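PDB 5CYV: transcriptional regulator from Rhodococcus jostii, which acts as a MarR-family transcriptional regulator in p-hydroxycinnamate metabolism, binding p-coumaroyl-CoA and probably DNA as a dimer. Local coordinates for the interface of chains A and B. Coordinates in Å, arbitrary orientation; residue numbers count along the deposited sequence, not the author numbering. Chains: chain A/B, Transcriptional regulator.

The interface of chains A and B. Residues chain A 15, 136, 139-140; chain B 18, 21, 120-121, 124.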
loop_
_atom_site.group_PDB
_atom_site.type_symbol
_atom_site.label_atom_id
_atom_site.label_comp_id
_atom_site.label_asym_id
_atom_site.label_seq_id
_atom_site.Cartn_x
_atom_site.Cartn_y
_atom_site.Cartn_z
ATOM N N LEU A 15 -4.613 -2.980 4.193
ATOM C CA LEU A 15 -3.244 -2.515 4.324
ATOM C C LEU A 15 -2.702 -1.914 3.046
ATOM O O LEU A 15 -2.068 -0.835 3.081
ATOM C CB LEU A 15 -2.369 -3.708 4.723
ATOM C CG LEU A 15 -2.383 -3.971 6.184
ATOM C CD1 LEU A 15 -1.771 -5.347 6.489
ATOM C CD2 LEU A 15 -1.579 -2.848 6.953
ATOM N N LEU A 136 3.377 -4.451 12.161
ATOM C CA LEU A 136 3.943 -4.238 10.808
ATOM C C LEU A 136 5.443 -4.540 10.758
ATOM O O LEU A 136 5.956 -5.092 9.791
ATOM C CB LEU A 136 3.691 -2.808 10.314
ATOM C CG LEU A 136 2.176 -2.522 10.175
ATOM C CD1 LEU A 136 1.992 -1.012 9.948
ATOM C CD2 LEU A 136 1.579 -3.324 9.044
ATOM N N ILE A 139 6.062 -8.159 10.331
ATOM C CA ILE A 139 5.821 -8.645 8.954
ATOM C C ILE A 139 6.953 -8.263 8.021
ATOM O O ILE A 139 7.470 -9.103 7.285
ATOM C CB ILE A 139 4.504 -8.078 8.412
ATOM C CG1 ILE A 139 3.355 -8.627 9.261
ATOM C CG2 ILE A 139 4.294 -8.493 6.922
ATOM C CD1 ILE A 139 2.036 -7.902 9.063
ATOM N N ALA A 140 7.373 -7.007 8.100
ATOM C CA ALA A 140 8.401 -6.530 7.190
ATOM C C ALA A 140 9.794 -7.046 7.555
ATOM O O ALA A 140 10.643 -7.276 6.679
ATOM C CB ALA A 140 8.411 -5.041 7.183
ATOM N N VAL B 18 4.605 -2.573 4.145
ATOM C CA VAL B 18 3.837 -3.823 4.145
ATOM C C VAL B 18 2.747 -3.814 3.089
ATOM O O VAL B 18 2.541 -4.835 2.418
ATOM C CB VAL B 18 3.242 -4.076 5.542
ATOM C CG1 VAL B 18 2.360 -5.338 5.526
ATOM C CG2 VAL B 18 4.437 -4.222 6.536
ATOM N N MET B 21 4.407 -4.893 -0.009
ATOM C CA MET B 21 4.640 -6.347 -0.001
ATOM C C MET B 21 3.392 -7.095 -0.438
ATOM O O MET B 21 3.446 -8.035 -1.277
ATOM C CB MET B 21 5.045 -6.845 1.397
ATOM C CG MET B 21 6.363 -6.297 1.832
ATOM S SD MET B 21 6.679 -6.567 3.633
ATOM C CE MET B 21 6.796 -8.345 3.654
ATOM N N TYR B 120 1.868 -13.536 5.298
ATOM C CA TYR B 120 2.041 -12.366 6.118
ATOM C C TYR B 120 1.167 -12.323 7.350
ATOM O O TYR B 120 1.585 -11.737 8.357
ATOM C CB TYR B 120 1.751 -11.103 5.305
ATOM C CG TYR B 120 2.576 -11.076 4.039
ATOM C CD1 TYR B 120 3.934 -11.009 4.101
ATOM C CD2 TYR B 120 1.943 -11.054 2.813
ATOM C CE1 TYR B 120 4.704 -10.964 2.943
ATOM C CE2 TYR B 120 2.691 -11.040 1.639
ATOM C CZ TYR B 120 4.058 -10.942 1.720
ATOM O OH TYR B 120 4.801 -10.922 0.560
ATOM N N PHE B 121 -0.035 -12.887 7.261
ATOM C CA PHE B 121 -1.052 -12.637 8.313
ATOM C C PHE B 121 -1.450 -13.837 9.129
ATOM O O PHE B 121 -2.022 -13.659 10.207
ATOM C CB PHE B 121 -2.324 -12.055 7.716
ATOM C CG PHE B 121 -2.095 -10.856 6.852
ATOM C CD1 PHE B 121 -1.452 -9.735 7.380
ATOM C CD2 PHE B 121 -2.523 -10.838 5.557
ATOM C CE1 PHE B 121 -1.234 -8.639 6.582
ATOM C CE2 PHE B 121 -2.283 -9.726 4.752
ATOM C CZ PHE B 121 -1.655 -8.651 5.275
ATOM N N ILE B 124 -0.440 -13.944 12.902
ATOM C CA ILE B 124 -0.753 -12.830 13.814
ATOM C C ILE B 124 -1.946 -13.198 14.706
ATOM O O ILE B 124 -2.923 -13.721 14.209
ATOM C CB ILE B 124 -1.073 -11.555 13.021
ATOM C CG1 ILE B 124 0.053 -11.206 12.041
ATOM C CG2 ILE B 124 -1.260 -10.340 13.984
ATOM C CD1 ILE B 124 -0.322 -10.051 11.108
#
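Helix 126-140 of chain A, through A:Leu136, A:Ile139 and A:Ala140, packs between helix 11-30 of chain B and the end of B helix 100-121 with the loop residue B:Ile124 that follows it; A:Leu15, from A helix 11-30, meets the same B helix end. The patch is part of the two-fold dimer interface that joins the N- and C-terminal helices, as is typical of MarR regulators, and it hides 268 Å² in all. A:Ile139 contributes 98 Å² of that and is the hub, its branches serving different neighbours. A:Ile139 CG2 lies 3.8 Å from CD1 of the B:Tyr120 ring and also faces B:Val18 CG1. The other branch of A:Ile139, with CG1 beside the backbone N (chi1 -64°), carries A:Ile139 CD1 to 3.8 Å from B:Ile124 CD1. In these three pairings the side chains run at roughly right angles to one another, so the isoleucine is braced on several sides by aliphatic and aromatic carbon. B:Val18 spreads its two methyls over the A helix: B:Val18 CG1 is turned to A:Ile139 CG2, while B:Val18 CG2 lies 3.9 Å from A:Leu136 CD2 and 3.7 Å from the A:Leu136 carbonyl O. B:Met21 bends at its thioether (chi3 66°), which brings B:Met21 CE to 3.8 Å from the carbonyl O of A:Ile139 while B:Met21 SD rests 4.0 Å from A:Ala140 CA. No nitrogen or oxygen pairs across this patch within bonding reach, which indicates that shape and apolar burial hold it together. B:Tyr120 CB lies over the centre of one face of the B:Phe121 ring, and B:Ile124 CD1 sits at the ring's edge, in its plane; these neighbours within chain B would restrict the ring's rotation. A:Leu15 and B:Phe121 then meet tip to tip, with methyl CD1 of A:Leu15 3.3 Å from ring atom CE1 of B:Phe121.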